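Local coordinates for protein FdhC (Acinetobacter nosocomialis, PDB 5KTC) that transfers a 3-hydroxybutanoyl group, probably from its coenzyme A thioester, to the amino group of a dTDP-linked 3-amino-3,6-dideoxy-D-galactose, as a sugar N-acyltransferase of the GNAT superfamily, at residues A[23-27]-A[76-80]; A[93-97]-A[139-143]; A[116-121]-A[162-167]. Where two conformers were deposited one is given. Residues are numbered along the deposited sequence.

Contact 1 (A[23-27]-A[76-80]); sequences FICTL and PIGTV
Phe23 and Leu27, one turn apart on the same face of helix 23-27, both point toward strand 76-80; the near-perpendicular crossing (84°, axes 9.3 Å apart) sets Phe23 at Pro76 and Gly78, Leu27 at Gly78 and Thr79. Phe23, chi1 t, extends its ring until CZ is 3.7 Å from Gly78 N, near the ring plane, while Pro76 CB lies over one face, 3.8 Å from the ring centroid, in a CH-pi contact. Leu27 (chi1 t, chi2 p) brings CD2 to 3.9 Å from Gly78 CA and 3.6 Å from Thr79 CG2; Ile24 (m, t) stands sideways, its CG1 4.3 Å from the same Thr79 CG2. Thr79, chi1 p, turns its methyl to the helix, whereas its OG1 hydrogen-bonds to Ser96 O. Ile77 and Gly78 face Ile68 in a classic beta bulge; at Gly78 (phi 168°, psi -164°) a CB would jam against the preceding carbonyl. Ile24 also touches the bound nucleotide sugar; burial of apolar surface and the CH-pi contact, not hydrogen bonds, join helix to strand.

Contact 2 (A[93-97]-A[139-143]); sequences CWGSW and VHSFH. With FUH ([[(2~{R},3~{S},5~{R})-5-[5-methyl-2,4-bis(oxidanylidene)pyrimidin-1-yl]-3-oxidanyl-oxolan-2-yl]methoxy-oxidanyl-phosphoryl] [(2~{R},3~{R},4~{S},5~{R},6~{R})-6-methyl-3,5-bis(oxidanyl)-4-[[(3~{R})-3-oxidanylbutanoyl]amino]oxan-2-yl] hydrogen phosphate), chain C.
Strand 93-97 and helix 139-143 line part of the site where acylated product and coenzyme A meet; their directions differ by 140°, axes 13.9 Å apart. Backbones this distant (Trp97 CA to Val139 CA 10.4 Å) need large side chains, hence an aromatic cluster. Trp97, chi1 t, points its six-membered-ring edge at the face of Phe142 (chi1 t), Trp97 CH2 to Phe142 CE1 3.5 Å; Trp97 CZ3 lies 4.5 Å from Val139 CG1. His143, chi1 m, sets CE1 3.6 Å from Trp94 CZ2 (chi1 p) and 3.8 Å from Trp97 CZ3, its NE2 hydrogen-bonded to FUH O2 (3.0 Å). The acyl methyl FUH C4 sits over the Trp94 face, 3.5 Å from Trp94 CE2. Left-handed Ser96 (phi 42°, psi 42°) interrupts the extended run: Ser96 N donates to FUH O5 (3.0 Å), for which Gly95 leaves room, and Trp97 N weakly hydrogen-bonds FUH O1 (3.4 Å). Ser96 OG hydrogen-bonds FUH O8 (2.5 Å). Trp97 O hydrogen-bonds coenzyme A's pantetheine, the strand-to-cofactor pairing characteristic of GNAT active sites.

Contact 3 (A[116-121]-A[162-167]); sequences YEAGFS and FPKSKY
In this GNAT fold, helix 107-122 packs on the mixed sheet, and its last turns, 116-121, meet the point where strand 157-163 gives way to helix 164-173. The nearest CA pairs are Phe120 with Lys164 (6.2 Å) and Tyr116 with Tyr167 (6.7 Å), and the interface buries 428 Å². Phe162, still extended and with chi1 t, lays its ring on that of Tyr116 (chi1 m) in an offset stack, centroids 4.1 Å apart and planes 12° from parallel; two aromatic rings can lie nearly parallel and fill the buried space between helix and strand, while Tyr116 OH, 3.5 Å from Phe162 CG, hydrogen-bonds to Trp94 NE1. The edge of Phe162 also meets Phe120 (chi1 m), Phe162 CD1 to Phe120 CE2 4.0 Å, and Phe120 CZ lies 3.5 Å from Phe162 O. Pro163 takes the N-cap position, where a restricted ring and lack of an NH cost the new helix nothing; its O accepts from Lys166 N at 3.0 Å. Lys164 sits over the Phe120 face, its CA 3.7 Å from the ring centroid in a CH-pi contact, while its all-trans aliphatic chain carries the amine outward to a long, weak ion pair with Glu126. Tyr167, chi1 148°, returns to the interface as a knob among Tyr116, Glu117, Phe120 and Ser121: its CB is 3.5 Å from Phe120 CD2 and its CD1 3.7 Å from Tyr116 CB, and its hydroxyl hydrogen-bonds to Lys171. The receiving helix has a wider pi-type turn at 117-121, and Ser121 CB comes within 3.5 Å of Tyr167 OH.

Overall arrangement
All three contacts reach the same seven-stranded mixed sheet. Contact 1 closes before contact 2 opens along the chain, whereas contacts 2 and 3 interleave, strand 91-99 leading into helix 107-122. Contacts 1 and 2, with centres about 16 Å apart, share the neighbouring strands 75-86 and 91-99 and touch through Thr79, probably hydrogen-bonded to Ser96, and through Val80. The centre of contact 3 is about 14 Å from that of contact 2, joined by the probable hydrogen bond between Trp94 and Tyr116, and about 24 Å from that of contact 1. Strand 91-99, which meets both product and coenzyme A, is thus tied to a helix-on-strand contact and to a helix-on-strand-end contact, which lie on opposite sides of the chain's centre.

Contact 1 (A[23-27]-A[76-80])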
loop_
_atom_site.group_PDB
_atom_site.type_symbol
_atom_site.label_atom_id
_atom_site.label_comp_id
_atom_site.label_asym_id
_atom_site.label_seq_id
_atom_site.Cartn_x
_atom_site.Cartn_y
_atom_site.Cartn_z
ATOM N N PHE A 23 -0.897 -15.624 7.855
ATOM C CA PHE A 23 -1.404 -15.089 6.611
ATOM C C PHE A 23 -0.273 -14.455 5.757
ATOM O O PHE A 23 -0.233 -14.622 4.541
ATOM C CB PHE A 23 -2.451 -14.022 6.912
ATOM C CG PHE A 23 -2.925 -13.318 5.665
ATOM C CD1 PHE A 23 -3.634 -14.032 4.710
ATOM C CD2 PHE A 23 -2.523 -12.024 5.382
ATOM C CE1 PHE A 23 -4.021 -13.437 3.540
ATOM C CE2 PHE A 23 -2.867 -11.441 4.198
ATOM C CZ PHE A 23 -3.630 -12.124 3.292
ATOM N N ILE A 24 0.594 -13.731 6.442
ATOM C CA ILE A 24 1.719 -13.042 5.828
ATOM C C ILE A 24 2.716 -14.049 5.267
ATOM O O ILE A 24 3.097 -13.907 4.105
ATOM C CB ILE A 24 2.378 -12.017 6.734
ATOM C CG1 ILE A 24 1.405 -10.860 7.000
ATOM C CG2 ILE A 24 3.562 -11.397 6.010
ATOM C CD1 ILE A 24 1.887 -9.824 7.978
ATOM N N CYS A 25 3.124 -15.041 6.071
ATOM C CA CYS A 25 4.055 -16.069 5.564
ATOM C C CYS A 25 3.509 -16.689 4.295
ATOM O O CYS A 25 4.206 -16.812 3.302
ATOM C CB CYS A 25 4.272 -17.207 6.574
ATOM S SG CYS A 25 5.379 -16.728 7.874
ATOM N N THR A 26 2.240 -17.069 4.324
ATOM C CA THR A 26 1.633 -17.722 3.195
ATOM C C THR A 26 1.582 -16.860 1.977
ATOM O O THR A 26 1.889 -17.322 0.911
ATOM C CB THR A 26 0.251 -18.260 3.570
ATOM O OG1 THR A 26 0.418 -19.251 4.587
ATOM C CG2 THR A 26 -0.444 -18.888 2.375
ATOM N N LEU A 27 1.204 -15.596 2.147
ATOM C CA LEU A 27 1.117 -14.682 1.036
ATOM C C LEU A 27 2.484 -14.483 0.368
ATOM O O LEU A 27 2.595 -14.617 -0.844
ATOM C CB LEU A 27 0.592 -13.332 1.530
ATOM C CG LEU A 27 0.300 -12.226 0.545
ATOM C CD1 LEU A 27 -0.903 -12.604 -0.307
ATOM C CD2 LEU A 27 0.056 -10.917 1.364
ATOM N N PRO A 76 -9.024 -11.589 4.446
ATOM C CA PRO A 76 -7.777 -10.901 4.148
ATOM C C PRO A 76 -7.346 -11.186 2.746
ATOM O O PRO A 76 -7.453 -12.325 2.286
ATOM C CB PRO A 76 -6.820 -11.484 5.168
ATOM C CG PRO A 76 -7.295 -12.879 5.379
ATOM C CD PRO A 76 -8.790 -12.760 5.323
ATOM N N ILE A 77 -6.965 -10.129 2.015
ATOM C CA ILE A 77 -6.580 -10.249 0.603
ATOM C C ILE A 77 -5.177 -9.676 0.316
ATOM O O ILE A 77 -4.719 -9.781 -0.780
ATOM C CB ILE A 77 -7.603 -9.575 -0.309
ATOM C CG1 ILE A 77 -7.815 -8.074 0.076
ATOM C CG2 ILE A 77 -8.971 -10.298 -0.222
ATOM C CD1 ILE A 77 -8.569 -7.327 -1.016
ATOM N N GLY A 78 -4.486 -9.112 1.315
ATOM C CA GLY A 78 -3.126 -8.669 1.068
ATOM C C GLY A 78 -2.488 -7.808 2.123
ATOM O O GLY A 78 -2.954 -7.767 3.270
ATOM N N THR A 79 -1.387 -7.138 1.720
ATOM C CA THR A 79 -0.616 -6.346 2.610
ATOM C C THR A 79 -0.225 -5.046 1.982
ATOM O O THR A 79 -0.147 -4.922 0.740
ATOM C CB THR A 79 0.680 -7.041 3.066
ATOM O OG1 THR A 79 1.523 -7.342 1.937
ATOM C CG2 THR A 79 0.329 -8.258 3.805
ATOM N N VAL A 80 0.083 -4.060 2.831
ATOM C CA VAL A 80 0.755 -2.860 2.315
ATOM C C VAL A 80 1.411 -2.146 3.450
ATOM O O VAL A 80 0.955 -2.271 4.603
ATOM C CB VAL A 80 -0.214 -1.935 1.506
ATOM C CG1 VAL A 80 -1.221 -1.252 2.439
ATOM C CG2 VAL A 80 0.565 -0.921 0.666
#

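Contact 2 (A[93-97]-A[139-143])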
loop_
_atom_site.group_PDB
_atom_site.type_symbol
_atom_site.label_atom_id
_atom_site.label_comp_id
_atom_site.label_asym_id
_atom_site.label_seq_id
_atom_site.Cartn_x
_atom_site.Cartn_y
_atom_site.Cartn_z
ATOM N N CYS A 93 8.286 6.211 2.362
ATOM C CA CYS A 93 8.235 5.136 1.378
ATOM C C CYS A 93 6.966 4.263 1.569
ATOM O O CYS A 93 6.428 4.150 2.675
ATOM C CB CYS A 93 9.476 4.232 1.463
ATOM S SG CYS A 93 11.036 5.180 1.191
ATOM N N TRP A 94 6.543 3.606 0.500
ATOM C CA TRP A 94 5.543 2.572 0.631
ATOM C C TRP A 94 5.846 1.413 -0.310
ATOM O O TRP A 94 6.645 1.515 -1.264
ATOM C CB TRP A 94 4.115 3.087 0.440
ATOM C CG TRP A 94 3.611 3.381 -0.930
ATOM C CD1 TRP A 94 3.848 4.488 -1.681
ATOM C CD2 TRP A 94 2.685 2.571 -1.682
ATOM N NE1 TRP A 94 3.135 4.405 -2.871
ATOM C CE2 TRP A 94 2.377 3.265 -2.862
ATOM C CE3 TRP A 94 2.065 1.338 -1.443
ATOM C CZ2 TRP A 94 1.479 2.754 -3.828
ATOM C CZ3 TRP A 94 1.145 0.841 -2.397
ATOM C CH2 TRP A 94 0.878 1.542 -3.571
ATOM N N GLY A 95 5.230 0.312 0.019
ATOM C CA GLY A 95 5.503 -0.936 -0.659
ATOM C C GLY A 95 5.009 -2.109 0.142
ATOM O O GLY A 95 3.920 -2.045 0.760
ATOM N N SER A 96 5.775 -3.201 0.140
ATOM C CA SER A 96 5.258 -4.489 0.602
ATOM C C SER A 96 3.827 -4.772 0.110
ATOM O O SER A 96 2.958 -5.261 0.870
ATOM C CB SER A 96 5.373 -4.676 2.117
ATOM O OG SER A 96 6.655 -4.386 2.639
ATOM N N TRP A 97 3.594 -4.453 -1.151
ATOM C CA TRP A 97 2.229 -4.254 -1.647
ATOM C C TRP A 97 1.886 -5.525 -2.390
ATOM O O TRP A 97 2.453 -5.808 -3.478
ATOM C CB TRP A 97 2.183 -3.110 -2.587
ATOM C CG TRP A 97 0.814 -2.708 -3.055
ATOM C CD1 TRP A 97 -0.356 -2.761 -2.363
ATOM C CD2 TRP A 97 0.515 -2.126 -4.328
ATOM N NE1 TRP A 97 -1.376 -2.237 -3.146
ATOM C CE2 TRP A 97 -0.862 -1.826 -4.340
ATOM C CE3 TRP A 97 1.288 -1.836 -5.462
ATOM C CZ2 TRP A 97 -1.496 -1.290 -5.440
ATOM C CZ3 TRP A 97 0.656 -1.277 -6.585
ATOM C CH2 TRP A 97 -0.733 -0.984 -6.540
ATOM N N VAL A 139 2.951 -3.061 -13.028
ATOM C CA VAL A 139 3.045 -2.221 -11.801
ATOM C C VAL A 139 3.654 -0.860 -12.158
ATOM O O VAL A 139 3.205 0.172 -11.691
ATOM C CB VAL A 139 3.813 -2.992 -10.695
ATOM C CG1 VAL A 139 3.984 -2.154 -9.415
ATOM C CG2 VAL A 139 3.058 -4.276 -10.398
ATOM N N HIS A 140 4.640 -0.855 -13.066
ATOM C CA HIS A 140 5.111 0.406 -13.640
ATOM C C HIS A 140 3.940 1.147 -14.226
ATOM O O HIS A 140 3.718 2.329 -13.944
ATOM C CB HIS A 140 6.225 0.187 -14.679
ATOM C CG HIS A 140 7.444 -0.485 -14.112
ATOM N ND1 HIS A 140 8.311 0.167 -13.271
ATOM C CD2 HIS A 140 7.925 -1.732 -14.237
ATOM C CE1 HIS A 140 9.293 -0.645 -12.909
ATOM N NE2 HIS A 140 9.053 -1.823 -13.444
ATOM N N SER A 141 3.155 0.442 -15.026
ATOM C CA SER A 141 2.094 1.059 -15.761
ATOM C C SER A 141 1.008 1.636 -14.816
ATOM O O SER A 141 0.487 2.763 -14.995
ATOM C CB SER A 141 1.565 0.023 -16.767
ATOM O OG SER A 141 0.438 0.537 -17.385
ATOM N N PHE A 142 0.723 0.887 -13.756
ATOM C CA PHE A 142 -0.176 1.345 -12.729
ATOM C C PHE A 142 0.233 2.669 -12.120
ATOM O O PHE A 142 -0.567 3.562 -12.000
ATOM C CB PHE A 142 -0.249 0.295 -11.571
ATOM C CG PHE A 142 -1.164 0.683 -10.454
ATOM C CD1 PHE A 142 -0.736 1.498 -9.404
ATOM C CD2 PHE A 142 -2.489 0.212 -10.432
ATOM C CE1 PHE A 142 -1.612 1.850 -8.381
ATOM C CE2 PHE A 142 -3.347 0.562 -9.421
ATOM C CZ PHE A 142 -2.919 1.384 -8.387
ATOM N N HIS A 143 1.446 2.701 -11.601
ATOM C CA HIS A 143 1.983 3.910 -10.945
ATOM C C HIS A 143 2.081 5.117 -11.890
ATOM O O HIS A 143 1.653 6.226 -11.522
ATOM C CB HIS A 143 3.347 3.657 -10.287
ATOM C CG HIS A 143 3.284 2.708 -9.127
ATOM N ND1 HIS A 143 2.489 2.940 -8.032
ATOM C CD2 HIS A 143 3.896 1.526 -8.904
ATOM C CE1 HIS A 143 2.649 1.958 -7.161
ATOM N NE2 HIS A 143 3.497 1.082 -7.668
HETATM O O1 FUH C . 5.927 -2.805 -3.059
HETATM C C1 FUH C . 6.734 -2.018 -3.540
HETATM C C2 FUH C . 6.345 -0.681 -4.079
HETATM C C3 FUH C . 4.899 -0.627 -4.498
HETATM O O2 FUH C . 4.737 -0.997 -5.890
HETATM C C4 FUH C . 4.360 0.775 -4.374
HETATM N N1 FUH C . 8.098 -2.297 -3.587
HETATM C C5 FUH C . 8.650 -3.405 -2.801
HETATM C C6 FUH C . 9.633 -4.248 -3.634
HETATM O O3 FUH C . 10.596 -3.404 -4.101
HETATM C C7 FUH C . 10.385 -5.282 -2.826
HETATM C C8 FUH C . 11.575 -5.937 -3.567
HETATM O O4 FUH C . 10.926 -4.691 -1.632
HETATM C C9 FUH C . 9.363 -2.850 -1.581
HETATM O O5 FUH C . 8.452 -2.231 -0.661
HETATM C C10 FUH C . 9.994 -3.950 -0.826
HETATM O O6 FUH C . 8.953 -4.805 -0.378
HETATM P P1 FUH C . 9.194 -5.919 0.701
HETATM O O7 FUH C . 9.771 -7.158 0.123
HETATM O O8 FUH C . 7.799 -6.171 1.272
HETATM O O9 FUH C . 9.953 -5.336 1.972
HETATM P P2 FUH C . 11.506 -5.103 2.277
HETATM O O10 FUH C . 11.647 -3.697 2.749
HETATM O O11 FUH C . 12.258 -5.409 0.988
HETATM O O12 FUH C . 11.689 -6.159 3.424
HETATM C C11 FUH C . 12.748 -6.004 4.374
HETATM C C12 FUH C . 13.136 -7.374 4.869
HETATM C C13 FUH C . 13.305 -8.419 3.745
HETATM O O13 FUH C . 14.345 -9.366 4.043
HETATM C C14 FUH C . 12.006 -9.213 3.752
HETATM C C15 FUH C . 11.629 -9.143 5.212
HETATM O O14 FUH C . 12.118 -7.883 5.737
HETATM N N2 FUH C . 10.184 -9.089 5.521
HETATM C C16 FUH C . 9.424 -8.022 5.147
HETATM C C17 FUH C . 8.077 -7.961 5.507
HETATM C C18 FUH C . 7.197 -6.789 5.128
HETATM C C19 FUH C . 7.546 -9.067 6.238
HETATM O O15 FUH C . 6.311 -9.028 6.637
HETATM N N3 FUH C . 8.316 -10.105 6.593
HETATM C C20 FUH C . 9.615 -10.081 6.272
HETATM O O16 FUH C . 10.363 -11.119 6.602
#

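Contact 3 (A[116-121]-A[162-167])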
loop_
_atom_site.group_PDB
_atom_site.type_symbol
_atom_site.label_atom_id
_atom_site.label_comp_id
_atom_site.label_asym_id
_atom_site.label_seq_id
_atom_site.Cartn_x
_atom_site.Cartn_y
_atom_site.Cartn_z
ATOM N N TYR A 116 -1.991 6.690 0.141
ATOM C CA TYR A 116 -1.738 8.109 0.016
ATOM C C TYR A 116 -2.587 8.948 0.987
ATOM O O TYR A 116 -2.104 9.968 1.458
ATOM C CB TYR A 116 -1.939 8.554 -1.456
ATOM C CG TYR A 116 -0.952 7.911 -2.395
ATOM C CD1 TYR A 116 0.433 7.914 -2.106
ATOM C CD2 TYR A 116 -1.332 7.351 -3.599
ATOM C CE1 TYR A 116 1.357 7.396 -2.970
ATOM C CE2 TYR A 116 -0.409 6.771 -4.441
ATOM C CZ TYR A 116 0.937 6.815 -4.134
ATOM O OH TYR A 116 1.896 6.250 -4.934
ATOM N N GLU A 117 -3.818 8.544 1.267
ATOM C CA GLU A 117 -4.671 9.180 2.314
ATOM C C GLU A 117 -3.878 9.122 3.659
ATOM O O GLU A 117 -3.720 10.114 4.378
ATOM C CB GLU A 117 -6.066 8.451 2.371
ATOM C CG GLU A 117 -7.325 9.241 2.783
ATOM C CD GLU A 117 -8.640 8.407 2.860
ATOM O OE1 GLU A 117 -9.080 8.204 4.013
ATOM O OE2 GLU A 117 -9.263 7.963 1.829
ATOM N N ALA A 118 -3.361 7.939 3.973
ATOM C CA ALA A 118 -2.660 7.756 5.251
ATOM C C ALA A 118 -1.433 8.623 5.335
ATOM O O ALA A 118 -1.182 9.337 6.350
ATOM C CB ALA A 118 -2.313 6.312 5.450
ATOM N N GLY A 119 -0.639 8.593 4.272
ATOM C CA GLY A 119 0.633 9.273 4.281
ATOM C C GLY A 119 0.505 10.759 4.206
ATOM O O GLY A 119 1.108 11.444 4.969
ATOM N N PHE A 120 -0.311 11.264 3.292
ATOM C CA PHE A 120 -0.374 12.703 3.054
ATOM C C PHE A 120 -1.330 13.399 4.003
ATOM O O PHE A 120 -1.005 14.480 4.514
ATOM C CB PHE A 120 -0.765 13.008 1.608
ATOM C CG PHE A 120 0.232 12.582 0.610
ATOM C CD1 PHE A 120 1.540 13.019 0.669
ATOM C CD2 PHE A 120 -0.138 11.775 -0.439
ATOM C CE1 PHE A 120 2.435 12.645 -0.302
ATOM C CE2 PHE A 120 0.772 11.397 -1.407
ATOM C CZ PHE A 120 2.039 11.812 -1.359
ATOM N N SER A 121 -2.509 12.821 4.258
ATOM C CA SER A 121 -3.405 13.516 5.165
ATOM C C SER A 121 -3.321 12.985 6.648
ATOM O O SER A 121 -3.079 13.786 7.536
ATOM C CB SER A 121 -4.773 13.635 4.553
ATOM O OG SER A 121 -5.504 12.539 4.960
ATOM N N PHE A 162 5.898 10.292 -5.693
ATOM C CA PHE A 162 4.466 10.618 -5.897
ATOM C C PHE A 162 4.199 11.863 -5.028
ATOM O O PHE A 162 4.432 11.848 -3.847
ATOM C CB PHE A 162 3.584 9.401 -5.576
ATOM C CG PHE A 162 2.152 9.592 -5.976
ATOM C CD1 PHE A 162 1.287 10.300 -5.178
ATOM C CD2 PHE A 162 1.688 9.096 -7.185
ATOM C CE1 PHE A 162 -0.003 10.572 -5.578
ATOM C CE2 PHE A 162 0.392 9.368 -7.580
ATOM C CZ PHE A 162 -0.451 10.087 -6.766
ATOM N N PRO A 163 3.892 12.993 -5.645
ATOM C CA PRO A 163 3.790 14.221 -4.853
ATOM C C PRO A 163 2.401 14.372 -4.226
ATOM O O PRO A 163 1.416 13.910 -4.820
ATOM C CB PRO A 163 3.995 15.326 -5.910
ATOM C CG PRO A 163 3.445 14.744 -7.113
ATOM C CD PRO A 163 3.792 13.256 -7.067
ATOM N N LYS A 164 2.352 15.030 -3.065
ATOM C CA LYS A 164 1.095 15.329 -2.346
ATOM C C LYS A 164 0.103 16.044 -3.278
ATOM O O LYS A 164 -1.053 15.801 -3.220
ATOM C CB LYS A 164 1.381 16.171 -1.095
ATOM C CG LYS A 164 0.162 16.513 -0.286
ATOM C CD LYS A 164 0.444 17.165 1.056
ATOM C CE LYS A 164 -0.834 17.149 1.887
ATOM N NZ LYS A 164 -0.654 18.016 3.090
ATOM N N SER A 165 0.608 16.936 -4.102
ATOM C CA SER A 165 -0.184 17.655 -5.106
ATOM C C SER A 165 -0.962 16.747 -6.065
ATOM O O SER A 165 -2.107 17.030 -6.426
ATOM C CB SER A 165 0.696 18.627 -5.893
ATOM O OG SER A 165 1.550 17.940 -6.767
ATOM N N LYS A 166 -0.365 15.628 -6.454
ATOM C CA LYS A 166 -1.047 14.722 -7.323
ATOM C C LYS A 166 -2.121 13.958 -6.583
ATOM O O LYS A 166 -3.188 13.605 -7.180
ATOM C CB LYS A 166 -0.083 13.751 -7.970
ATOM C CG LYS A 166 -0.729 12.754 -8.923
ATOM C CD LYS A 166 -1.421 13.388 -10.133
ATOM C CE LYS A 166 -0.420 14.051 -11.073
ATOM N NZ LYS A 166 -1.132 14.774 -12.169
ATOM N N TYR A 167 -1.832 13.605 -5.332
ATOM C CA TYR A 167 -2.833 12.924 -4.499
ATOM C C TYR A 167 -4.088 13.789 -4.344
ATOM O O TYR A 167 -5.214 13.262 -4.401
ATOM C CB TYR A 167 -2.268 12.564 -3.111
ATOM C CG TYR A 167 -3.261 12.587 -1.960
ATOM C CD1 TYR A 167 -4.108 11.523 -1.701
ATOM C CD2 TYR A 167 -3.284 13.667 -1.120
ATOM C CE1 TYR A 167 -4.994 11.565 -0.613
ATOM C CE2 TYR A 167 -4.138 13.740 -0.076
ATOM C CZ TYR A 167 -5.009 12.700 0.183
ATOM O OH TYR A 167 -5.853 12.899 1.262
#